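Local coordinates for protein ectonucleotide pyrophosphatase/phosphodiesterase family member 5 (Mus musculus, PDB 5VEO) that probably hydrolyses phosphodiester bonds of nucleotide substrates as a zinc-dependent ectoenzyme, at residues A275-I287 / V299-I312. The protein carries 1 engineered substitution. Numbering follows the deposited sequence.
Sequences AHPNLTVYKKEEI and VQPIVAVADEGWYI. With NAG (2-acetamido-2-deoxy-beta-D-glucopyranose), chain B.
One face of the W310 indole carries the glycosylated side chain of N278: CB sits 3.6 Å from the centroid of the five-membered ring in a CH-pi contact, while the amide, tilted 19° from the indole plane, is stacked with OD1 over the rim of the six-membered ring, 3.0 Å from CZ2. D307 O lies in the plane at the edge of the indole. H276 presents its edge to that six-membered ring in an offset edge-to-face pair, planes at 64°, with CE1 3.4 Å from CZ3. ND1 of the same imidazole accepts the backbone N-H of N278, which lies in the ring plane, and CD of P277 lies over one imidazole face. N278 ND2, bonded covalently to C1 of the N-acetylglucosamine, gives its remaining hydrogen to the anti lone pair of D307 OD2 (2.9 Å), close to the amide plane; with the ring beneath, this fixes the rotation of the glycan-bearing amide. A leucine in place of W310 would probably leave this amide without its flat platform and the H276 edge without an aromatic partner. One water links P277 O to D307 OD2; a second joins T280 OG1, V305 O and D307 OD1. Beyond N278 the segments form an antiparallel ladder, with T280–V305 and Y282–V303 as hydrogen-bonded pairs. L279, its CG anti to the backbone N (chi1 -175°), packs CD1 on A304 CB and 3.6 Å from I312 CD1. On the face that carries T280, Y282, V303 and V305, V305 CG2 lies at the Y282 ring edge. Past the end of the ladder I287 CD1 meets V299 CG1 (3.6 Å) tip to tip. Strand 279-283 is an edge strand of a four-stranded antiparallel sheet; strand 302-306 joins it to strand 255-260, V281 and I302 pack on helix 265-272, and L279, H276 and W310 touch I236 of strand 235-237.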
# COMPACT_ATOMS: atom_id res chain seq x y z
N ALA A 275 17.70 24.35 1.48
CA ALA A 275 17.38 25.17 2.64
C ALA A 275 17.48 24.39 3.95
O ALA A 275 17.81 24.97 4.99
CB ALA A 275 15.98 25.74 2.49
N HIS A 276 17.17 23.10 3.91
CA HIS A 276 17.25 22.24 5.07
C HIS A 276 17.99 20.97 4.68
O HIS A 276 17.70 20.38 3.63
CB HIS A 276 15.86 21.90 5.60
CG HIS A 276 15.88 21.27 6.95
ND1 HIS A 276 16.34 19.98 7.15
CD2 HIS A 276 15.56 21.76 8.17
CE1 HIS A 276 16.29 19.71 8.44
NE2 HIS A 276 15.82 20.76 9.08
N PRO A 277 18.96 20.51 5.49
CA PRO A 277 19.78 19.35 5.08
C PRO A 277 18.98 18.08 4.89
O PRO A 277 19.44 17.17 4.18
CB PRO A 277 20.79 19.21 6.23
CG PRO A 277 20.16 19.94 7.40
CD PRO A 277 19.37 21.06 6.79
N ASN A 278 17.81 17.97 5.52
CA ASN A 278 17.04 16.73 5.47
C ASN A 278 15.81 16.85 4.58
O ASN A 278 14.92 15.99 4.62
CB ASN A 278 16.66 16.30 6.89
CG ASN A 278 17.89 16.05 7.72
OD1 ASN A 278 18.19 16.78 8.65
ND2 ASN A 278 18.65 15.01 7.35
N LEU A 279 15.76 17.86 3.73
CA LEU A 279 14.70 18.01 2.74
C LEU A 279 15.36 18.13 1.38
O LEU A 279 16.03 19.13 1.09
CB LEU A 279 13.84 19.23 3.04
CG LEU A 279 12.65 19.36 2.10
CD1 LEU A 279 11.58 18.28 2.37
CD2 LEU A 279 12.06 20.72 2.25
N THR A 280 15.18 17.12 0.54
CA THR A 280 15.76 17.14 -0.80
C THR A 280 14.68 17.58 -1.78
O THR A 280 13.66 16.89 -1.96
CB THR A 280 16.33 15.78 -1.18
OG1 THR A 280 17.32 15.39 -0.22
CG2 THR A 280 16.98 15.84 -2.57
N VAL A 281 14.93 18.70 -2.44
CA VAL A 281 13.94 19.32 -3.32
C VAL A 281 14.27 18.94 -4.76
O VAL A 281 15.36 19.24 -5.26
CB VAL A 281 13.94 20.85 -3.15
CG1 VAL A 281 12.90 21.48 -4.07
CG2 VAL A 281 13.67 21.23 -1.69
N TYR A 282 13.30 18.32 -5.44
CA TYR A 282 13.46 17.92 -6.84
C TYR A 282 12.50 18.70 -7.73
O TYR A 282 11.31 18.78 -7.45
CB TYR A 282 13.17 16.43 -7.02
CG TYR A 282 14.04 15.49 -6.24
CD1 TYR A 282 15.30 15.12 -6.69
CD2 TYR A 282 13.57 14.92 -5.06
CE1 TYR A 282 16.09 14.24 -5.96
CE2 TYR A 282 14.34 14.05 -4.34
CZ TYR A 282 15.59 13.70 -4.79
OH TYR A 282 16.34 12.83 -4.04
N LYS A 283 13.00 19.23 -8.84
CA LYS A 283 12.09 19.51 -9.94
C LYS A 283 11.57 18.20 -10.48
O LYS A 283 12.26 17.20 -10.48
CB LYS A 283 12.80 20.30 -11.04
CG LYS A 283 13.46 21.52 -10.55
CD LYS A 283 14.06 22.32 -11.72
CE LYS A 283 14.84 23.51 -11.20
NZ LYS A 283 15.73 24.10 -12.26
N LYS A 284 10.33 18.22 -10.97
CA LYS A 284 9.70 16.99 -11.47
C LYS A 284 10.64 16.21 -12.38
O LYS A 284 10.83 15.00 -12.20
CB LYS A 284 8.40 17.35 -12.20
CG LYS A 284 7.64 16.17 -12.81
CD LYS A 284 6.35 16.70 -13.43
CE LYS A 284 5.48 15.64 -14.10
NZ LYS A 284 6.13 15.03 -15.29
N GLU A 285 11.23 16.86 -13.37
CA GLU A 285 11.98 16.05 -14.32
C GLU A 285 13.33 15.59 -13.77
O GLU A 285 13.98 14.78 -14.42
CB GLU A 285 12.12 16.79 -15.66
CG GLU A 285 10.75 17.19 -16.31
CD GLU A 285 9.72 16.04 -16.49
OE1 GLU A 285 10.11 14.86 -16.65
OE2 GLU A 285 8.50 16.34 -16.49
N GLU A 286 13.73 16.01 -12.56
CA GLU A 286 14.95 15.50 -11.94
C GLU A 286 14.67 14.49 -10.84
O GLU A 286 15.60 14.03 -10.17
CB GLU A 286 15.81 16.65 -11.41
CG GLU A 286 15.16 17.52 -10.40
CD GLU A 286 15.92 18.79 -10.18
OE1 GLU A 286 16.56 19.29 -11.14
OE2 GLU A 286 15.88 19.30 -9.05
N ILE A 287 13.42 14.07 -10.68
CA ILE A 287 13.13 13.06 -9.66
C ILE A 287 13.88 11.77 -10.00
O ILE A 287 13.93 11.36 -11.18
CB ILE A 287 11.61 12.81 -9.58
CG1 ILE A 287 10.92 14.04 -8.99
CG2 ILE A 287 11.29 11.55 -8.79
CD1 ILE A 287 9.41 14.04 -9.11
N VAL A 299 2.22 14.09 -10.94
CA VAL A 299 3.41 14.45 -10.19
C VAL A 299 3.60 15.95 -10.32
O VAL A 299 3.68 16.50 -11.43
CB VAL A 299 4.63 13.67 -10.68
CG1 VAL A 299 5.88 14.06 -9.91
CG2 VAL A 299 4.36 12.17 -10.58
N GLN A 300 3.63 16.63 -9.17
CA GLN A 300 3.63 18.09 -9.17
C GLN A 300 4.98 18.65 -9.61
O GLN A 300 5.98 17.93 -9.65
CB GLN A 300 3.27 18.60 -7.78
CG GLN A 300 1.84 18.25 -7.36
CD GLN A 300 0.81 18.75 -8.35
OE1 GLN A 300 0.92 19.87 -8.85
NE2 GLN A 300 -0.17 17.90 -8.67
N PRO A 301 5.03 19.94 -9.96
CA PRO A 301 6.27 20.50 -10.52
C PRO A 301 7.46 20.45 -9.59
O PRO A 301 8.61 20.41 -10.06
CB PRO A 301 5.90 21.95 -10.85
CG PRO A 301 4.44 21.93 -11.05
CD PRO A 301 3.90 20.89 -10.08
N ILE A 302 7.22 20.50 -8.28
CA ILE A 302 8.27 20.39 -7.27
C ILE A 302 7.84 19.30 -6.30
O ILE A 302 6.70 19.30 -5.84
CB ILE A 302 8.51 21.72 -6.53
CG1 ILE A 302 9.07 22.76 -7.49
CG2 ILE A 302 9.46 21.52 -5.35
CD1 ILE A 302 9.23 24.15 -6.89
N VAL A 303 8.76 18.40 -6.00
CA VAL A 303 8.53 17.33 -5.04
C VAL A 303 9.69 17.37 -4.07
O VAL A 303 10.85 17.24 -4.49
CB VAL A 303 8.41 15.96 -5.72
CG1 VAL A 303 8.31 14.83 -4.69
CG2 VAL A 303 7.20 15.92 -6.62
N ALA A 304 9.39 17.59 -2.79
CA ALA A 304 10.40 17.76 -1.76
C ALA A 304 10.28 16.60 -0.79
O ALA A 304 9.23 16.42 -0.17
CB ALA A 304 10.25 19.10 -1.05
N VAL A 305 11.35 15.83 -0.66
CA VAL A 305 11.33 14.55 0.04
C VAL A 305 12.12 14.68 1.33
O VAL A 305 13.32 15.00 1.31
CB VAL A 305 11.92 13.42 -0.83
CG1 VAL A 305 11.89 12.12 -0.05
CG2 VAL A 305 11.19 13.31 -2.16
N ALA A 306 11.45 14.43 2.45
CA ALA A 306 12.14 14.43 3.74
C ALA A 306 12.88 13.12 3.95
O ALA A 306 12.41 12.05 3.54
CB ALA A 306 11.16 14.63 4.89
N ASP A 307 14.05 13.22 4.57
CA ASP A 307 14.80 12.04 4.98
C ASP A 307 14.03 11.25 6.04
O ASP A 307 13.16 11.78 6.74
CB ASP A 307 16.17 12.41 5.54
CG ASP A 307 17.11 12.95 4.46
OD1 ASP A 307 16.98 12.56 3.26
OD2 ASP A 307 18.00 13.74 4.86
N GLU A 308 14.38 9.97 6.14
CA GLU A 308 13.76 9.06 7.09
C GLU A 308 13.65 9.68 8.49
O GLU A 308 14.64 10.13 9.07
CB GLU A 308 14.57 7.77 7.16
CG GLU A 308 13.87 6.71 7.92
CD GLU A 308 14.61 5.39 7.91
OE1 GLU A 308 15.85 5.37 8.04
OE2 GLU A 308 13.92 4.37 7.79
N GLY A 309 12.43 9.65 9.04
CA GLY A 309 12.18 10.11 10.39
C GLY A 309 12.02 11.60 10.56
O GLY A 309 11.84 12.07 11.69
N TRP A 310 12.05 12.36 9.46
CA TRP A 310 11.81 13.79 9.45
C TRP A 310 10.38 14.08 9.01
O TRP A 310 9.80 13.37 8.16
CB TRP A 310 12.82 14.50 8.54
CG TRP A 310 14.16 14.59 9.21
CD1 TRP A 310 15.09 13.61 9.31
CD2 TRP A 310 14.66 15.70 9.95
NE1 TRP A 310 16.16 14.04 10.06
CE2 TRP A 310 15.92 15.33 10.45
CE3 TRP A 310 14.18 16.98 10.23
CZ2 TRP A 310 16.69 16.18 11.23
CZ3 TRP A 310 14.96 17.84 10.97
CH2 TRP A 310 16.20 17.44 11.46
N TYR A 311 9.81 15.14 9.58
CA TYR A 311 8.43 15.54 9.32
C TYR A 311 8.41 16.90 8.64
O TYR A 311 9.15 17.80 9.03
CB TYR A 311 7.60 15.63 10.61
CG TYR A 311 6.27 14.94 10.52
CD1 TYR A 311 6.09 13.68 11.11
CD2 TYR A 311 5.19 15.52 9.87
CE1 TYR A 311 4.90 13.02 11.02
CE2 TYR A 311 3.97 14.85 9.77
CZ TYR A 311 3.83 13.61 10.37
OH TYR A 311 2.64 12.92 10.31
N ILE A 312 7.57 17.04 7.62
CA ILE A 312 7.34 18.33 6.98
C ILE A 312 6.05 18.91 7.50
O ILE A 312 4.98 18.31 7.37
CB ILE A 312 7.28 18.20 5.45
CG1 ILE A 312 8.50 17.45 4.93
CG2 ILE A 312 7.14 19.59 4.82
CD1 ILE A 312 8.40 17.12 3.46
C1 NAG B . 19.88 14.67 8.01
C2 NAG B . 20.35 13.27 7.66
C3 NAG B . 21.76 13.01 8.22
C4 NAG B . 22.73 14.16 7.93
C5 NAG B . 22.10 15.50 8.26
C6 NAG B . 22.96 16.68 7.83
C7 NAG B . 18.96 11.23 7.53
C8 NAG B . 18.04 10.33 8.30
N2 NAG B . 19.42 12.29 8.20
O3 NAG B . 22.26 11.83 7.63
O4 NAG B . 23.89 13.99 8.76
O5 NAG B . 20.86 15.64 7.57
O6 NAG B . 22.64 17.78 8.66
O7 NAG B . 19.27 11.00 6.37
O HOH W 1 18.85 14.97 2.61
O HOH W 2 15.62 13.48 1.22